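MstE (Scytonema sp. PCC 10023, PDB 6SBF) is a type II terpene cyclase that probably cyclises a linear isoprenoid chain into the polycyclic scaffold of merosterol-type natural products. Local coordinates at residues W60-L72 against I350-K362. The protein carries 1 engineered substitution. Numbering follows the deposited sequence.
Sequences WVTAYVGTMLATL and IFTTATVVNSLVK
Tyr64 and Phe351 lie face on face in an offset stack: their centroids are 3.7 Å apart, their planes are inclined by only 6°, and Phe351 CZ sits over the centre of the tyrosine ring. The CG of each is anti to its own backbone N, which sends both rings into the space between the helices. Trp60 extends the aromatic cluster obliquely, its CZ2 3.7 Å from Phe351 CZ. Met68 CE covers the other face of Tyr64, offset toward the rim.

Two polar bonds cross the interface. Tyr64 OH donates to Thr355 OG1 at 2.7 Å, in the ring plane; the threonine hydroxyl in turn donates to Phe351 O, one turn back in its own helix, which also accepts from Thr355 N. Farther along, Asn358 ND2 meets Met68 O at 2.9 Å and nearly straight (171°), on a carbonyl lone pair and within the amide plane. This bond takes up the Met68 carbonyl and holds the amide in that plane, while Met68 SD packs 3.7 Å from Asn358 CB.

Apolar contacts fill the remaining seam. Val65 CG2 touches Ile350 CG2 and Ala354 CB, and farther on Leu72 CD2 rests against Val361 CG2 at 3.8 Å.

The helices run nearly parallel, 19° apart, and pair distant parts of the chain within the alpha6-alpha6 barrel. Helix 109-121 flanks Trp60 and Thr67, helix 265-275 borders Met68 and Thr355, helix 18-37 backs Leu72 and Val357, and Phe48 of strand 47-50 meets Phe351 edge-to-face.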
loop_
_atom_site.group_PDB
_atom_site.type_symbol
_atom_site.label_atom_id
_atom_site.label_comp_id
_atom_site.label_asym_id
_atom_site.label_seq_id
_atom_site.Cartn_x
_atom_site.Cartn_y
_atom_site.Cartn_z
ATOM N N TRP A 60 0.085 10.645 -4.499
ATOM C CA TRP A 60 -0.177 9.320 -3.930
ATOM C C TRP A 60 1.123 8.679 -3.438
ATOM O O TRP A 60 1.203 8.151 -2.313
ATOM C CB TRP A 60 -0.869 8.481 -4.994
ATOM C CG TRP A 60 -0.874 7.021 -4.674
ATOM C CD1 TRP A 60 -1.254 6.408 -3.530
ATOM C CD2 TRP A 60 -0.503 5.968 -5.557
ATOM N NE1 TRP A 60 -1.174 5.051 -3.652
ATOM C CE2 TRP A 60 -0.688 4.757 -4.887
ATOM C CE3 TRP A 60 -0.037 5.976 -6.867
ATOM C CZ2 TRP A 60 -0.481 3.523 -5.504
ATOM C CZ3 TRP A 60 0.158 4.752 -7.462
ATOM C CH2 TRP A 60 -0.021 3.548 -6.793
ATOM N N VAL A 61 2.147 8.655 -4.264
ATOM C CA VAL A 61 3.415 7.986 -3.955
ATOM C C VAL A 61 4.023 8.654 -2.726
ATOM O O VAL A 61 4.516 7.943 -1.816
ATOM C CB VAL A 61 4.366 8.011 -5.148
ATOM C CG1 VAL A 61 5.713 7.465 -4.770
ATOM C CG2 VAL A 61 3.777 7.200 -6.278
ATOM N N THR A 62 3.960 9.967 -2.632
ATOM C CA THR A 62 4.540 10.717 -1.478
ATOM C C THR A 62 3.745 10.431 -0.203
ATOM O O THR A 62 4.371 10.243 0.847
ATOM C CB THR A 62 4.623 12.186 -1.874
ATOM O OG1 THR A 62 5.633 12.341 -2.868
ATOM C CG2 THR A 62 4.976 13.081 -0.709
ATOM N N ALA A 63 2.438 10.410 -0.292
ATOM C CA ALA A 63 1.590 10.099 0.889
ATOM C C ALA A 63 1.946 8.693 1.386
ATOM O O ALA A 63 2.050 8.442 2.614
ATOM C CB ALA A 63 0.124 10.253 0.546
ATOM N N TYR A 64 2.041 7.723 0.448
ATOM C CA TYR A 64 2.338 6.327 0.793
ATOM C C TYR A 64 3.729 6.215 1.420
ATOM O O TYR A 64 3.911 5.603 2.470
ATOM C CB TYR A 64 2.156 5.452 -0.428
ATOM C CG TYR A 64 2.467 3.994 -0.207
ATOM C CD1 TYR A 64 3.716 3.456 -0.396
ATOM C CD2 TYR A 64 1.452 3.141 0.188
ATOM C CE1 TYR A 64 3.982 2.098 -0.286
ATOM C CE2 TYR A 64 1.715 1.779 0.319
ATOM C CZ TYR A 64 2.956 1.241 0.068
ATOM O OH TYR A 64 3.211 -0.108 0.182
ATOM N N VAL A 65 4.725 6.730 0.729
ATOM C CA VAL A 65 6.127 6.613 1.200
ATOM C C VAL A 65 6.251 7.324 2.560
ATOM O O VAL A 65 6.934 6.780 3.428
ATOM C CB VAL A 65 7.111 7.126 0.155
ATOM C CG1 VAL A 65 8.514 7.186 0.713
ATOM C CG2 VAL A 65 7.091 6.262 -1.089
ATOM N N GLY A 66 5.673 8.499 2.672
ATOM C CA GLY A 66 5.761 9.204 3.961
ATOM C C GLY A 66 5.139 8.380 5.057
ATOM O O GLY A 66 5.735 8.263 6.148
ATOM N N THR A 67 3.984 7.759 4.806
ATOM C CA THR A 67 3.348 6.911 5.827
ATOM C C THR A 67 4.283 5.737 6.147
ATOM O O THR A 67 4.442 5.357 7.340
ATOM C CB THR A 67 1.957 6.469 5.345
ATOM O OG1 THR A 67 1.109 7.597 5.152
ATOM C CG2 THR A 67 1.303 5.525 6.350
ATOM N N MET A 68 4.867 5.111 5.126
ATOM C CA MET A 68 5.777 3.964 5.367
ATOM C C MET A 68 6.910 4.385 6.290
ATOM O O MET A 68 7.342 3.619 7.148
ATOM C CB MET A 68 6.325 3.408 4.059
ATOM C CG MET A 68 5.358 2.704 3.161
ATOM S SD MET A 68 4.663 1.218 3.883
ATOM C CE MET A 68 2.953 1.665 4.022
ATOM N N LEU A 69 7.455 5.579 6.071
ATOM C CA LEU A 69 8.652 6.036 6.839
ATOM C C LEU A 69 8.283 6.606 8.205
ATOM O O LEU A 69 9.209 6.900 8.984
ATOM C CB LEU A 69 9.409 7.064 5.991
ATOM C CG LEU A 69 10.088 6.509 4.743
ATOM C CD1 LEU A 69 10.748 7.626 3.973
ATOM C CD2 LEU A 69 11.145 5.510 5.085
ATOM N N ALA A 70 7.009 6.755 8.510
ATOM C CA ALA A 70 6.581 7.321 9.802
ATOM C C ALA A 70 6.961 6.418 10.973
ATOM O O ALA A 70 6.952 6.897 12.101
ATOM C CB ALA A 70 5.088 7.581 9.789
ATOM N N THR A 71 7.305 5.146 10.743
ATOM C CA THR A 71 7.756 4.204 11.803
ATOM C C THR A 71 9.200 4.510 12.236
ATOM O O THR A 71 9.646 4.030 13.292
ATOM C CB THR A 71 7.640 2.741 11.367
ATOM O OG1 THR A 71 6.346 2.448 10.835
ATOM C CG2 THR A 71 7.843 1.838 12.554
ATOM N N LEU A 72 9.949 5.267 11.449
ATOM C CA LEU A 72 11.333 5.525 11.868
ATOM C C LEU A 72 11.433 6.617 12.940
ATOM O O LEU A 72 10.713 7.607 12.906
ATOM C CB LEU A 72 12.158 5.978 10.687
ATOM C CG LEU A 72 12.520 4.829 9.803
ATOM C CD1 LEU A 72 12.636 5.228 8.399
ATOM C CD2 LEU A 72 13.645 3.965 10.269
ATOM N N ILE A 350 10.823 3.122 -5.712
ATOM C CA ILE A 350 10.611 3.892 -4.470
ATOM C C ILE A 350 9.441 3.264 -3.690
ATOM O O ILE A 350 9.556 3.042 -2.467
ATOM C CB ILE A 350 10.358 5.348 -4.849
ATOM C CG1 ILE A 350 11.675 5.991 -5.317
ATOM C CG2 ILE A 350 9.745 6.114 -3.672
ATOM C CD1 ILE A 350 11.471 7.381 -5.955
ATOM N N PHE A 351 8.365 2.910 -4.386
ATOM C CA PHE A 351 7.171 2.345 -3.729
ATOM C C PHE A 351 7.576 1.022 -3.077
ATOM O O PHE A 351 7.226 0.780 -1.888
ATOM C CB PHE A 351 6.053 2.204 -4.759
ATOM C CG PHE A 351 4.656 2.144 -4.186
ATOM C CD1 PHE A 351 4.081 0.947 -3.775
ATOM C CD2 PHE A 351 3.942 3.315 -4.009
ATOM C CE1 PHE A 351 2.770 0.956 -3.332
ATOM C CE2 PHE A 351 2.648 3.317 -3.555
ATOM C CZ PHE A 351 2.039 2.120 -3.243
ATOM N N THR A 352 8.265 0.135 -3.786
ATOM C CA THR A 352 8.697 -1.153 -3.221
ATOM C C THR A 352 9.646 -0.931 -2.045
ATOM O O THR A 352 9.483 -1.570 -1.017
ATOM C CB THR A 352 9.326 -2.045 -4.318
ATOM O OG1 THR A 352 8.381 -2.357 -5.351
ATOM C CG2 THR A 352 9.805 -3.356 -3.733
ATOM N N THR A 353 10.663 -0.120 -2.252
ATOM C CA THR A 353 11.672 0.066 -1.198
ATOM C C THR A 353 11.036 0.610 0.093
ATOM O O THR A 353 11.399 0.141 1.168
ATOM C CB THR A 353 12.785 0.976 -1.738
ATOM O OG1 THR A 353 13.451 0.292 -2.813
ATOM C CG2 THR A 353 13.835 1.239 -0.680
ATOM N N ALA A 354 10.143 1.567 -0.037
ATOM C CA ALA A 354 9.484 2.100 1.167
ATOM C C ALA A 354 8.704 1.002 1.883
ATOM O O ALA A 354 8.671 0.972 3.116
ATOM C CB ALA A 354 8.613 3.262 0.773
ATOM N N THR A 355 8.025 0.162 1.112
ATOM C CA THR A 355 7.262 -0.938 1.706
ATOM C C THR A 355 8.186 -1.865 2.471
ATOM O O THR A 355 7.869 -2.282 3.627
ATOM C CB THR A 355 6.521 -1.688 0.601
ATOM O OG1 THR A 355 5.728 -0.833 -0.228
ATOM C CG2 THR A 355 5.615 -2.730 1.205
ATOM N N VAL A 356 9.262 -2.292 1.849
ATOM C CA VAL A 356 10.201 -3.226 2.465
ATOM C C VAL A 356 10.770 -2.605 3.738
ATOM O O VAL A 356 10.812 -3.286 4.801
ATOM C CB VAL A 356 11.307 -3.712 1.520
ATOM C CG1 VAL A 356 12.314 -4.560 2.263
ATOM C CG2 VAL A 356 10.694 -4.406 0.288
ATOM N N VAL A 357 11.254 -1.375 3.663
ATOM C CA VAL A 357 11.945 -0.818 4.857
ATOM C C VAL A 357 10.915 -0.711 5.998
ATOM O O VAL A 357 11.251 -1.022 7.161
ATOM C CB VAL A 357 12.703 0.467 4.507
ATOM C CG1 VAL A 357 11.738 1.534 4.309
ATOM C CG2 VAL A 357 13.718 0.732 5.589
ATOM N N ASN A 358 9.670 -0.353 5.723
ATOM C CA ASN A 358 8.652 -0.303 6.778
ATOM C C ASN A 358 8.488 -1.672 7.453
ATOM O O ASN A 358 8.428 -1.795 8.689
ATOM C CB ASN A 358 7.373 0.240 6.214
ATOM C CG ASN A 358 6.213 0.095 7.149
ATOM O OD1 ASN A 358 5.643 -0.978 7.250
ATOM N ND2 ASN A 358 5.829 1.190 7.790
ATOM N N SER A 359 8.398 -2.726 6.638
ATOM C CA SER A 359 8.158 -4.081 7.199
ATOM C C SER A 359 9.347 -4.461 8.085
ATOM O O SER A 359 9.147 -5.127 9.096
ATOM C CB SER A 359 7.877 -5.087 6.090
ATOM O OG SER A 359 9.048 -5.441 5.316
ATOM N N LEU A 360 10.575 -4.115 7.687
ATOM C CA LEU A 360 11.782 -4.510 8.442
ATOM C C LEU A 360 11.851 -3.728 9.782
ATOM O O LEU A 360 12.209 -4.309 10.795
ATOM C CB LEU A 360 13.031 -4.260 7.614
ATOM C CG LEU A 360 13.211 -5.135 6.383
ATOM C CD1 LEU A 360 14.471 -4.721 5.633
ATOM C CD2 LEU A 360 13.272 -6.600 6.767
ATOM N N VAL A 361 11.507 -2.450 9.737
ATOM C CA VAL A 361 11.432 -1.648 10.979
ATOM C C VAL A 361 10.416 -2.265 11.947
ATOM O O VAL A 361 10.712 -2.438 13.151
ATOM C CB VAL A 361 11.133 -0.180 10.663
ATOM C CG1 VAL A 361 10.921 0.611 11.943
ATOM C CG2 VAL A 361 12.248 0.479 9.889
ATOM N N LYS A 362 9.243 -2.611 11.454
ATOM C CA LYS A 362 8.187 -3.152 12.325
ATOM C C LYS A 362 8.582 -4.537 12.819
ATOM O O LYS A 362 8.203 -4.880 13.941
ATOM C CB LYS A 362 6.867 -3.124 11.573
ATOM C CG LYS A 362 6.304 -1.755 11.220
ATOM C CD LYS A 362 5.011 -1.721 10.426
ATOM C CE LYS A 362 3.916 -2.559 10.989
ATOM N NZ LYS A 362 3.374 -1.865 12.174
#